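Local coordinates for M32 carboxypeptidase (Chitinophagaceae bacterium, PDB 7A03), which probably acts as a metal-dependent carboxypeptidase of the M32 family, trimming residues from the C-terminal ends of peptides, at residues Glu9-Tyr14 with Ala82-Asn87; Glu163-Ala168 with Tyr470-Leu475. All coordinates share one frame; numbering follows the deposited sequence.

Interaction 1 of 2, residues Glu9-Tyr14 with Ala82-Asn87; sequences EQYAAY and AVQQKN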
loop_
_atom_site.group_PDB
_atom_site.type_symbol
_atom_site.label_atom_id
_atom_site.label_comp_id
_atom_site.label_asym_id
_atom_site.label_seq_id
_atom_site.Cartn_x
_atom_site.Cartn_y
_atom_site.Cartn_z
ATOM N N GLU A 9 -14.520 20.699 27.751
ATOM C CA GLU A 9 -13.787 19.886 28.716
ATOM C C GLU A 9 -13.839 18.412 28.331
ATOM O O GLU A 9 -12.826 17.699 28.385
ATOM C CB GLU A 9 -14.408 20.105 30.095
ATOM C CG GLU A 9 -13.550 19.718 31.274
ATOM C CD GLU A 9 -14.057 20.346 32.564
ATOM O OE1 GLU A 9 -13.238 20.609 33.465
ATOM O OE2 GLU A 9 -15.280 20.586 32.671
ATOM N N GLN A 10 -15.012 17.953 27.905
ATOM C CA GLN A 10 -15.192 16.568 27.489
ATOM C C GLN A 10 -14.446 16.262 26.190
ATOM O O GLN A 10 -13.835 15.190 26.055
ATOM C CB GLN A 10 -16.689 16.250 27.385
ATOM C CG GLN A 10 -17.510 17.056 26.353
ATOM C CD GLN A 10 -17.213 18.554 26.327
ATOM O OE1 GLN A 10 -17.073 19.192 27.374
ATOM N NE2 GLN A 10 -17.104 19.116 25.125
ATOM N N TYR A 11 -14.478 17.176 25.217
ATOM C CA TYR A 11 -13.689 16.934 24.014
ATOM C C TYR A 11 -12.202 16.909 24.340
ATOM O O TYR A 11 -11.454 16.092 23.789
ATOM C CB TYR A 11 -14.011 17.950 22.913
ATOM C CG TYR A 11 -13.350 17.599 21.597
ATOM C CD1 TYR A 11 -13.955 16.725 20.710
ATOM C CD2 TYR A 11 -12.107 18.129 21.258
ATOM C CE1 TYR A 11 -13.342 16.375 19.512
ATOM C CE2 TYR A 11 -11.485 17.788 20.069
ATOM C CZ TYR A 11 -12.121 16.925 19.194
ATOM O OH TYR A 11 -11.511 16.581 18.015
ATOM N N ALA A 12 -11.753 17.785 25.252
ATOM C CA ALA A 12 -10.352 17.759 25.653
ATOM C C ALA A 12 -9.995 16.439 26.324
ATOM O O ALA A 12 -8.877 15.944 26.158
ATOM C CB ALA A 12 -10.027 18.949 26.560
ATOM N N ALA A 13 -10.939 15.835 27.057
ATOM C CA ALA A 13 -10.639 14.536 27.662
ATOM C C ALA A 13 -10.543 13.442 26.604
ATOM O O ALA A 13 -9.685 12.550 26.693
ATOM C CB ALA A 13 -11.677 14.186 28.731
ATOM N N TYR A 14 -11.409 13.506 25.586
ATOM C CA TYR A 14 -11.282 12.602 24.443
ATOM C C TYR A 14 -9.910 12.732 23.779
ATOM O O TYR A 14 -9.234 11.730 23.500
ATOM C CB TYR A 14 -12.409 12.882 23.450
ATOM C CG TYR A 14 -12.127 12.433 22.037
ATOM C CD1 TYR A 14 -12.224 11.092 21.680
ATOM C CD2 TYR A 14 -11.788 13.355 21.052
ATOM C CE1 TYR A 14 -11.972 10.673 20.368
ATOM C CE2 TYR A 14 -11.535 12.953 19.759
ATOM C CZ TYR A 14 -11.633 11.613 19.413
ATOM O OH TYR A 14 -11.372 11.244 18.103
ATOM N N ALA A 82 -17.008 20.760 12.579
ATOM C CA ALA A 82 -17.103 19.649 11.641
ATOM C C ALA A 82 -16.017 18.619 11.905
ATOM O O ALA A 82 -16.282 17.410 11.915
ATOM C CB ALA A 82 -16.994 20.159 10.201
ATOM N N VAL A 83 -14.785 19.089 12.122
ATOM C CA VAL A 83 -13.662 18.197 12.380
ATOM C C VAL A 83 -13.840 17.452 13.699
ATOM O O VAL A 83 -13.607 16.241 13.769
ATOM C CB VAL A 83 -12.329 18.967 12.300
ATOM C CG1 VAL A 83 -11.178 18.128 12.848
ATOM C CG2 VAL A 83 -12.066 19.381 10.865
ATOM N N GLN A 84 -14.255 18.149 14.759
ATOM C CA GLN A 84 -14.465 17.485 16.044
ATOM C C GLN A 84 -15.532 16.404 15.928
ATOM O O GLN A 84 -15.362 15.282 16.425
ATOM C CB GLN A 84 -14.888 18.517 17.086
ATOM C CG GLN A 84 -13.792 19.520 17.438
ATOM C CD GLN A 84 -14.303 20.606 18.361
ATOM O OE1 GLN A 84 -15.299 21.261 18.065
ATOM N NE2 GLN A 84 -13.633 20.791 19.498
ATOM N N GLN A 85 -16.654 16.740 15.287
ATOM C CA GLN A 85 -17.740 15.780 15.132
ATOM C C GLN A 85 -17.297 14.579 14.315
ATOM O O GLN A 85 -17.652 13.437 14.636
ATOM C CB GLN A 85 -18.940 16.451 14.469
ATOM C CG GLN A 85 -19.712 17.386 15.380
ATOM C CD GLN A 85 -21.061 17.767 14.785
ATOM O OE1 GLN A 85 -21.635 17.014 13.996
ATOM N NE2 GLN A 85 -21.563 18.939 15.148
ATOM N N LYS A 86 -16.517 14.813 13.257
ATOM C CA LYS A 86 -16.026 13.698 12.459
ATOM C C LYS A 86 -15.086 12.815 13.274
ATOM O O LYS A 86 -15.157 11.582 13.193
ATOM C CB LYS A 86 -15.338 14.219 11.190
ATOM C CG LYS A 86 -14.831 13.119 10.249
ATOM C CD LYS A 86 -15.986 12.408 9.560
ATOM C CE LYS A 86 -16.822 13.384 8.728
ATOM N NZ LYS A 86 -17.889 12.697 7.960
ATOM N N ASN A 87 -14.180 13.429 14.040
ATOM C CA ASN A 87 -13.304 12.674 14.938
ATOM C C ASN A 87 -14.097 11.785 15.878
ATOM O O ASN A 87 -13.808 10.590 16.011
ATOM C CB ASN A 87 -12.426 13.634 15.735
ATOM C CG ASN A 87 -11.237 14.125 14.936
ATOM O OD1 ASN A 87 -10.780 13.448 14.012
ATOM N ND2 ASN A 87 -10.709 15.290 15.301
#
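Gln84 lies over one face of the Tyr11 ring, and Asn87 reaches the hydroxyl at the ring's far end. Gln84 CG sits over the face, 3.9 Å from the Tyr11 ring centroid, which makes a CH-pi contact. Gln84 CB comes down beside it, 3.6 Å from Tyr11 CE1. Beyond CG the chain stays extended and carries the amide toward the opposite rim, so that Gln84 NE2 ends 3.5 Å from Tyr11 CD2. The amide does not lie flat on the ring: the two planes stand 63° apart. Tyr14 backs the other face of Tyr11, with Tyr14 CD2 3.7 Å above that ring plane, so the Tyr11 ring is held between the glutamine and its own helix neighbour.

At the tip, Asn87 ND2 donates to Tyr11 OH over 3.1 Å, a nearly straight bond (162° at the hydrogen) that leaves close to the amide plane. Ring and amide are nearly coplanar here, the bond meeting the ring system at its edge. Asn87 ND2 also donates to Gln282 and Asn87 OD1 accepts from the backbone N of Cys287, which pins the amide's rotation. Tyr14 OH comes within 3.5 Å of Asn87 CB, and its hydroxyl is hydrogen-bonded to Ser91. A leucine in place of Tyr11 would probably leave one N-H of the Asn87 amide without its acceptor and Gln84 without a flat face to lie on.

Both tyrosines put CG anti to the backbone N (Tyr11 chi1 -172°), which sends their rings across the gap between the segments 9-14 and 82-87, whose axes come within 11.9 Å of each other. The N-terminal turns of helices 9-37 and 82-100 are thus bridged by long side chains, with helix 65-74 packing against Tyr14 through Leu71 and Leu74.

Interaction 2 of 2, residues Glu163-Ala168 with Tyr470-Leu475; sequences EYEKGA and YTSNEL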
loop_
_atom_site.group_PDB
_atom_site.type_symbol
_atom_site.label_atom_id
_atom_site.label_comp_id
_atom_site.label_asym_id
_atom_site.label_seq_id
_atom_site.Cartn_x
_atom_site.Cartn_y
_atom_site.Cartn_z
ATOM N N GLU A 163 -13.059 -3.791 6.051
ATOM C CA GLU A 163 -12.042 -3.658 7.089
ATOM C C GLU A 163 -10.818 -2.931 6.572
ATOM O O GLU A 163 -10.254 -2.075 7.265
ATOM C CB GLU A 163 -11.629 -5.044 7.570
ATOM C CG GLU A 163 -12.641 -5.664 8.472
ATOM C CD GLU A 163 -12.620 -5.018 9.825
ATOM O OE1 GLU A 163 -11.683 -5.311 10.592
ATOM O OE2 GLU A 163 -13.520 -4.200 10.109
ATOM N N TYR A 164 -10.380 -3.264 5.358
ATOM C CA TYR A 164 -9.107 -2.747 4.891
ATOM C C TYR A 164 -9.262 -1.520 4.015
ATOM O O TYR A 164 -8.282 -0.796 3.808
ATOM C CB TYR A 164 -8.301 -3.842 4.176
ATOM C CG TYR A 164 -7.672 -4.821 5.144
ATOM C CD1 TYR A 164 -6.596 -4.444 5.951
ATOM C CD2 TYR A 164 -8.157 -6.114 5.272
ATOM C CE1 TYR A 164 -6.028 -5.333 6.850
ATOM C CE2 TYR A 164 -7.591 -7.006 6.161
ATOM C CZ TYR A 164 -6.532 -6.616 6.949
ATOM O OH TYR A 164 -5.976 -7.516 7.830
ATOM N N GLU A 165 -10.476 -1.256 3.542
ATOM C CA GLU A 165 -10.759 -0.085 2.719
ATOM C C GLU A 165 -12.232 0.241 2.932
ATOM O O GLU A 165 -13.107 -0.396 2.334
ATOM C CB GLU A 165 -10.461 -0.387 1.262
ATOM C CG GLU A 165 -10.561 0.800 0.352
ATOM C CD GLU A 165 -9.417 1.811 0.523
ATOM O OE1 GLU A 165 -8.351 1.475 1.084
ATOM O OE2 GLU A 165 -9.600 2.958 0.063
ATOM N N LYS A 166 -12.500 1.222 3.790
ATOM C CA LYS A 166 -13.873 1.577 4.105
ATOM C C LYS A 166 -14.613 1.940 2.832
ATOM O O LYS A 166 -14.161 2.788 2.058
ATOM C CB LYS A 166 -13.895 2.752 5.083
ATOM C CG LYS A 166 -15.291 3.176 5.497
ATOM C CD LYS A 166 -15.260 4.200 6.638
ATOM C CE LYS A 166 -16.672 4.563 7.085
ATOM N NZ LYS A 166 -16.721 5.866 7.819
ATOM N N GLY A 167 -15.738 1.267 2.602
ATOM C CA GLY A 167 -16.532 1.463 1.418
ATOM C C GLY A 167 -16.366 0.400 0.350
ATOM O O GLY A 167 -17.231 0.288 -0.521
ATOM N N ALA A 168 -15.283 -0.377 0.388
ATOM C CA ALA A 168 -15.014 -1.332 -0.682
ATOM C C ALA A 168 -16.001 -2.493 -0.627
ATOM O O ALA A 168 -16.406 -2.938 0.453
ATOM C CB ALA A 168 -13.582 -1.854 -0.580
ATOM N N TYR A 470 -12.625 12.781 4.881
ATOM C CA TYR A 470 -13.360 12.247 3.744
ATOM C C TYR A 470 -13.022 10.773 3.550
ATOM O O TYR A 470 -11.866 10.361 3.689
ATOM C CB TYR A 470 -12.984 13.000 2.467
ATOM C CG TYR A 470 -13.196 14.497 2.515
ATOM C CD1 TYR A 470 -14.468 15.044 2.369
ATOM C CD2 TYR A 470 -12.123 15.364 2.673
ATOM C CE1 TYR A 470 -14.661 16.416 2.397
ATOM C CE2 TYR A 470 -12.308 16.734 2.710
ATOM C CZ TYR A 470 -13.581 17.257 2.564
ATOM O OH TYR A 470 -13.765 18.622 2.598
ATOM N N THR A 471 -14.027 9.977 3.194
ATOM C CA THR A 471 -13.719 8.631 2.743
ATOM C C THR A 471 -13.011 8.699 1.391
ATOM O O THR A 471 -12.947 9.749 0.745
ATOM C CB THR A 471 -14.992 7.797 2.581
ATOM O OG1 THR A 471 -15.678 8.200 1.386
ATOM C CG2 THR A 471 -15.923 7.965 3.777
ATOM N N SER A 472 -12.459 7.559 0.966
ATOM C CA SER A 472 -11.740 7.533 -0.302
ATOM C C SER A 472 -12.646 7.984 -1.441
ATOM O O SER A 472 -12.220 8.745 -2.320
ATOM C CB SER A 472 -11.162 6.141 -0.565
ATOM O OG SER A 472 -12.045 5.130 -0.112
ATOM N N ASN A 473 -13.918 7.562 -1.407
ATOM C CA ASN A 473 -14.874 7.948 -2.442
ATOM C C ASN A 473 -15.163 9.441 -2.398
ATOM O O ASN A 473 -15.153 10.116 -3.435
ATOM C CB ASN A 473 -16.175 7.164 -2.279
ATOM C CG ASN A 473 -17.281 7.687 -3.187
ATOM O OD1 ASN A 473 -18.386 7.994 -2.733
ATOM N ND2 ASN A 473 -16.979 7.798 -4.481
ATOM N N GLU A 474 -15.464 9.967 -1.208
ATOM C CA GLU A 474 -15.741 11.393 -1.090
ATOM C C GLU A 474 -14.539 12.212 -1.513
ATOM O O GLU A 474 -14.686 13.249 -2.167
ATOM C CB GLU A 474 -16.128 11.736 0.350
ATOM C CG GLU A 474 -17.406 11.055 0.811
ATOM C CD GLU A 474 -17.649 11.233 2.297
ATOM O OE1 GLU A 474 -16.699 11.613 3.016
ATOM O OE2 GLU A 474 -18.792 11.004 2.752
ATOM N N LEU A 475 -13.333 11.757 -1.150
ATOM C CA LEU A 475 -12.127 12.477 -1.528
ATOM C C LEU A 475 -11.978 12.513 -3.043
ATOM O O LEU A 475 -11.724 13.566 -3.635
ATOM C CB LEU A 475 -10.918 11.807 -0.877
ATOM C CG LEU A 475 -9.631 12.612 -0.855
ATOM C CD1 LEU A 475 -9.837 13.973 -0.216
ATOM C CD2 LEU A 475 -8.544 11.820 -0.124
HETATM O O HOH W 1 -11.201 2.847 -1.894
HETATM O O HOH W 2 -11.808 4.213 2.406
#
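Glu165 and Ser472 are joined chiefly through water. One water donates to Glu165 OE2 at 2.5 Å, an unusually short distance to be read with caution, and is hydrogen-bonded to Ser472 OG at 3.0 Å. A second donates to Lys166 O at 2.8 Å and is hydrogen-bonded to Ser472 OG at 2.7 Å, so the serine hydroxyl holds two waters that lead to a carboxylate and a backbone carbonyl.

Direct approach is looser: Glu165 OE2 stands 3.3 Å from Ser472 OG. The glutamate gets there by a bend at chi2 (72°), and its carboxylate is fixed at OE2 by Ser292, just before helix 293-307, and at OE1 by the backbone N of Gly294 in its first turn. The ammonium group of Lys166 forms a salt bridge with Glu93.

Bonds within each segment set the shapes. Ala168 N donates to Glu165 O across a type II beta turn, whose third position is taken by Gly167 with positive phi. On the other side Glu474 N donates to Thr471 OG1 at 3.1 Å, and Thr471 N donates back to Glu474 OE1. This reciprocal pair is the classic capping box, opening helix 472-480 with Thr471 as N-cap.

Overall arrangement
From the N terminus, helix 9-37 runs out, helices 44-62 and 65-74 follow, and the chain comes back as helix 82-100 to close interaction 1 after 67 intervening residues. The loop of interaction 2 opens only later, at the end of helix 157-164, so the two are in series, neither nesting nor crossing. It spans 301 residues, including the small three-stranded sheet and the helix with the HExxH pattern, before closing at the start of helix 472-480. The contact centres are 22 Å apart, yet helix 82-100 serves both: Lys86 makes a cation-pi contact with Phe469, just before 470-475, and further along Glu93 ties the helix to the 163-168 turn.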